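Local coordinates for protein bazooka, isoform C,LD29223p (Drosophila melanogaster, PDB 5OAK) that is a cell polarity protein whose first PDZ domain, studied here in an engineered fusion, binds the PDZ-binding motif of Par-6 and which may bind phosphatidylinositol and phosphatidic acid, at residues I64-T67 with E68-Q72; V71-Q74 with L75-L79. All coordinates share one frame; numbering follows the deposited sequence.

Contact 1. Residues I64-T67 with E68-Q72; sequences IGLT and ESQVQ
L66 lies alongside the start of the helix and meets it in two ways. Its CB rests 3.9 Å from CG2 of V71, an apolar touch at the buried end of the contact, while its CD2 lies 3.7 Å from OE1 of Q70. The two side chains of L66 and Q70 run at about a right angle to one another, and the same OE1 also sits close to L66 CA.

T67 is where most of the polar bonding happens. Its OG1 accepts from Q70 N at 3.0 Å, and in return Q70 OE1 accepts from T67 N at 2.9 Å, nearly straight at 170° and on a lone pair in the carbonyl plane. This exchange is a capping box, with T67 as the N-cap of helix 68-78, the long helix of the PDZ domain that flanks its peptide groove. The threonine hydroxyl stands between its own backbone N and carbonyl carbon (chi1 74°), which points OG1 forward to the N-H of Q70 at the open end of the first turn. With CG beside its own backbone N (chi1 -77°) and the chain extended beyond it, Q70 reaches back toward the N-cap and brings OE1 to the N-H of T67; the two side chains cross at about a right angle. CG of Q70 lies 3.4 Å from OG1 of T67, and CG2 of T67 lies 3.5 Å from OE1 of Q70, giving the amide oxygen carbon contacts besides its N-H partner. The carbonyl of T67 is also used: its O accepts from V71 N at 2.9 Å, with CG2 of V71 close beside it. On the same helix, E68 packs against G113 in the fused Par-6 peptide of the second subunit.

Contact 2. Residues V71-Q74 with L75-L79; sequences VQEQ and LRRAL
Successive turns of helix 68-78 are tied together by i to i+4 contacts. V71 and L75, one turn apart, touch through CG1 and CD1 at 4.3 Å. L75 N donates to V71 O at 2.9 Å, and three further such backbone bonds follow, ending with A78 N on Q74 O.

Q72 and R76 run side by side, pointing the same way, amide and guanidinium turned 89° apart; OE1 of Q72 lies 3.6 Å from NH2 of R76. In the PDZ fold this helix packs on strands 33-38 and 54-58, where L75 touches L33 and I58. R76 NE donates to O of G107, in the engineered linker of the second subunit, a bond of the construct; L75 packs on L115 of its Par-6 peptide.

Bent at chi2 (49°), E73 spreads its carboxylate between two arginines. OE1 stands near the plane of the R76 guanidinium, 3.7 Å from NH1, a long salt bridge. OE2 sits above one face of R77, 4.0 Å from NE, probably charge attraction alone. R77 and Q74 lie side by side, pointing the same way, with Q74 OE1 at the guanidinium edge near its plane, 2.8 Å from R77 NH1; 125° at the hydrogen makes this bond weak, and Q74's two conformers make it doubtful.

Contacts 1 and 2 follow one another along helix 68-78, sharing V71 and Q72, with their centres about 10 Å apart. Contact 1 caps the N-terminal end with backbone-directed bonds; contact 2 continues toward the C-terminal end with charged and amide side chains ranged along the surface. The shared V71 is buried and faces the sheet at L33. Both contacts meet the second subunit: its V110 and L115, both in the fused Par-6 peptide, pack on Q72 and L75. This is consistent with the canonical PDZ groove beside this helix, where a C-terminal peptide is held.

Contact 1. Residues I64-T67 with E68-Q72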
loop_
_atom_site.group_PDB
_atom_site.type_symbol
_atom_site.label_atom_id
_atom_site.label_comp_id
_atom_site.label_asym_id
_atom_site.label_seq_id
_atom_site.Cartn_x
_atom_site.Cartn_y
_atom_site.Cartn_z
ATOM N N ILE A 64 -1.037 -10.556 -4.087
ATOM C CA ILE A 64 -0.335 -11.427 -5.050
ATOM C C ILE A 64 -1.379 -12.221 -5.857
ATOM O O ILE A 64 -2.356 -12.716 -5.289
ATOM C CB ILE A 64 0.638 -12.359 -4.307
ATOM C CG1 ILE A 64 1.857 -11.560 -3.816
ATOM C CG2 ILE A 64 1.139 -13.471 -5.185
ATOM C CD1 ILE A 64 2.753 -12.402 -2.812
ATOM N N GLY A 65 -1.222 -12.242 -7.190
ATOM C CA GLY A 65 -2.140 -12.951 -8.071
ATOM C C GLY A 65 -3.227 -12.056 -8.609
ATOM O O GLY A 65 -3.926 -12.465 -9.560
ATOM N N LEU A 66 -3.401 -10.867 -8.054
ATOM C CA LEU A 66 -4.426 -9.966 -8.583
ATOM C C LEU A 66 -3.874 -9.182 -9.769
ATOM O O LEU A 66 -2.658 -8.872 -9.817
ATOM C CB LEU A 66 -4.921 -8.978 -7.520
ATOM C CG LEU A 66 -5.585 -9.622 -6.313
ATOM C CD1 LEU A 66 -6.142 -8.495 -5.402
ATOM C CD2 LEU A 66 -6.689 -10.586 -6.702
ATOM N N THR A 67 -4.762 -8.842 -10.707
ATOM C CA THR A 67 -4.335 -8.037 -11.830
ATOM C C THR A 67 -4.067 -6.605 -11.348
ATOM O O THR A 67 -4.489 -6.176 -10.229
ATOM C CB THR A 67 -5.389 -7.990 -12.953
ATOM O OG1 THR A 67 -6.460 -7.145 -12.505
ATOM C CG2 THR A 67 -5.935 -9.376 -13.340
ATOM N N GLU A 68 -3.362 -5.866 -12.182
ATOM C CA GLU A 68 -3.032 -4.494 -11.839
ATOM C C GLU A 68 -4.327 -3.693 -11.557
ATOM O O GLU A 68 -4.411 -2.905 -10.608
ATOM C CB GLU A 68 -2.195 -3.864 -12.979
ATOM C CG GLU A 68 -1.621 -2.575 -12.566
ATOM C CD GLU A 68 -0.605 -1.967 -13.536
ATOM O OE1 GLU A 68 -0.360 -0.744 -13.433
ATOM O OE2 GLU A 68 -0.033 -2.688 -14.364
ATOM N N SER A 69 -5.350 -3.940 -12.353
ATOM C CA SER A 69 -6.634 -3.261 -12.194
ATOM C C SER A 69 -7.353 -3.691 -10.922
ATOM O O SER A 69 -7.954 -2.868 -10.244
ATOM C CB SER A 69 -7.530 -3.531 -13.407
ATOM O OG SER A 69 -8.837 -2.987 -13.240
ATOM N N GLN A 70 -7.295 -4.980 -10.606
ATOM C CA GLN A 70 -7.881 -5.439 -9.367
ATOM C C GLN A 70 -7.209 -4.804 -8.149
ATOM O O GLN A 70 -7.889 -4.522 -7.149
ATOM C CB GLN A 70 -7.752 -6.960 -9.278
ATOM C CG GLN A 70 -8.758 -7.745 -10.134
ATOM C CD GLN A 70 -8.523 -9.248 -9.955
ATOM O OE1 GLN A 70 -7.424 -9.748 -10.189
ATOM N NE2 GLN A 70 -9.536 -9.955 -9.454
ATOM N N VAL A 71 -5.880 -4.616 -8.207
ATOM C CA VAL A 71 -5.180 -4.034 -7.042
ATOM C C VAL A 71 -5.652 -2.587 -6.861
ATOM O O VAL A 71 -5.919 -2.155 -5.754
ATOM C CB VAL A 71 -3.657 -4.123 -7.211
ATOM C CG1 VAL A 71 -2.930 -3.261 -6.183
ATOM C CG2 VAL A 71 -3.183 -5.561 -7.132
ATOM N N GLN A 72 -5.810 -1.869 -7.968
ATOM C CA GLN A 72 -6.233 -0.474 -7.890
ATOM C C GLN A 72 -7.640 -0.422 -7.286
ATOM O O GLN A 72 -7.942 0.429 -6.453
ATOM C CB GLN A 72 -6.208 0.184 -9.268
ATOM C CG GLN A 72 -4.798 0.550 -9.680
ATOM C CD GLN A 72 -4.749 1.032 -11.109
ATOM O OE1 GLN A 72 -5.783 1.352 -11.679
ATOM N NE2 GLN A 72 -3.560 1.055 -11.702
#

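Contact 2. Residues V71-Q74 with L75-L79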
loop_
_atom_site.group_PDB
_atom_site.type_symbol
_atom_site.label_atom_id
_atom_site.label_comp_id
_atom_site.label_asym_id
_atom_site.label_seq_id
_atom_site.Cartn_x
_atom_site.Cartn_y
_atom_site.Cartn_z
ATOM N N VAL A 71 -5.880 -4.616 -8.207
ATOM C CA VAL A 71 -5.180 -4.034 -7.042
ATOM C C VAL A 71 -5.652 -2.587 -6.861
ATOM O O VAL A 71 -5.919 -2.155 -5.754
ATOM C CB VAL A 71 -3.657 -4.123 -7.211
ATOM C CG1 VAL A 71 -2.930 -3.261 -6.183
ATOM C CG2 VAL A 71 -3.183 -5.561 -7.132
ATOM N N GLN A 72 -5.810 -1.869 -7.968
ATOM C CA GLN A 72 -6.233 -0.474 -7.890
ATOM C C GLN A 72 -7.640 -0.422 -7.286
ATOM O O GLN A 72 -7.942 0.429 -6.453
ATOM C CB GLN A 72 -6.208 0.184 -9.268
ATOM C CG GLN A 72 -4.798 0.550 -9.680
ATOM C CD GLN A 72 -4.749 1.032 -11.109
ATOM O OE1 GLN A 72 -5.783 1.352 -11.679
ATOM N NE2 GLN A 72 -3.560 1.055 -11.702
ATOM N N GLU A 73 -8.498 -1.338 -7.720
ATOM C CA GLU A 73 -9.861 -1.397 -7.189
ATOM C C GLU A 73 -9.865 -1.721 -5.708
ATOM O O GLU A 73 -10.650 -1.159 -4.952
ATOM C CB GLU A 73 -10.712 -2.428 -7.935
ATOM C CG GLU A 73 -12.175 -2.499 -7.439
ATOM C CD GLU A 73 -12.881 -1.135 -7.331
ATOM O OE1 GLU A 73 -12.697 -0.277 -8.222
ATOM O OE2 GLU A 73 -13.636 -0.922 -6.352
ATOM N N GLN A 74 -9.030 -2.651 -5.263
ATOM C CA GLN A 74 -9.034 -2.945 -3.850
ATOM C C GLN A 74 -8.465 -1.775 -3.036
ATOM O O GLN A 74 -8.913 -1.547 -1.924
ATOM C CB GLN A 74 -8.300 -4.268 -3.619
ATOM C CG GLN A 74 -9.074 -5.414 -4.295
ATOM C CD GLN A 74 -10.574 -5.446 -3.882
ATOM O OE1 GLN A 74 -11.469 -5.497 -4.719
ATOM N NE2 GLN A 74 -10.821 -5.398 -2.604
ATOM N N LEU A 75 -7.512 -1.011 -3.595
ATOM C CA LEU A 75 -7.066 0.201 -2.904
ATOM C C LEU A 75 -8.215 1.187 -2.747
ATOM O O LEU A 75 -8.370 1.804 -1.699
ATOM C CB LEU A 75 -5.972 0.911 -3.664
ATOM C CG LEU A 75 -4.670 0.191 -3.535
ATOM C CD1 LEU A 75 -3.683 0.717 -4.596
ATOM C CD2 LEU A 75 -4.125 0.421 -2.156
ATOM N N ARG A 76 -8.968 1.384 -3.820
ATOM C CA ARG A 76 -10.083 2.332 -3.750
ATOM C C ARG A 76 -11.080 1.885 -2.697
ATOM O O ARG A 76 -11.591 2.695 -1.918
ATOM C CB ARG A 76 -10.779 2.462 -5.115
ATOM C CG ARG A 76 -9.957 3.239 -6.134
ATOM C CD ARG A 76 -10.708 3.498 -7.464
ATOM N NE ARG A 76 -9.762 3.817 -8.527
ATOM C CZ ARG A 76 -9.368 2.944 -9.461
ATOM N NH1 ARG A 76 -9.873 1.702 -9.497
ATOM N NH2 ARG A 76 -8.481 3.319 -10.379
ATOM N N ARG A 77 -11.371 0.601 -2.656
ATOM C CA ARG A 77 -12.264 0.078 -1.637
ATOM C C ARG A 77 -11.738 0.282 -0.213
ATOM O O ARG A 77 -12.468 0.747 0.678
ATOM C CB ARG A 77 -12.537 -1.405 -1.877
ATOM C CG ARG A 77 -13.534 -1.654 -2.930
ATOM C CD ARG A 77 -14.045 -3.101 -2.740
ATOM N NE ARG A 77 -15.200 -3.367 -3.581
ATOM C CZ ARG A 77 -15.241 -4.299 -4.518
ATOM N NH1 ARG A 77 -14.197 -5.078 -4.709
ATOM N NH2 ARG A 77 -16.339 -4.465 -5.249
ATOM N N ALA A 78 -10.467 -0.021 -0.001
ATOM C CA ALA A 78 -9.873 0.117 1.311
ATOM C C ALA A 78 -9.896 1.568 1.754
ATOM O O ALA A 78 -10.004 1.849 2.968
ATOM C CB ALA A 78 -8.423 -0.397 1.293
ATOM N N LEU A 79 -9.758 2.500 0.795
ATOM C CA LEU A 79 -9.727 3.928 1.142
ATOM C C LEU A 79 -11.103 4.447 1.532
ATOM O O LEU A 79 -11.214 5.611 1.980
ATOM C CB LEU A 79 -9.143 4.776 -0.010
ATOM C CG LEU A 79 -7.622 4.553 -0.161
ATOM C CD1 LEU A 79 -7.144 5.118 -1.481
ATOM C CD2 LEU A 79 -6.810 5.111 1.031
#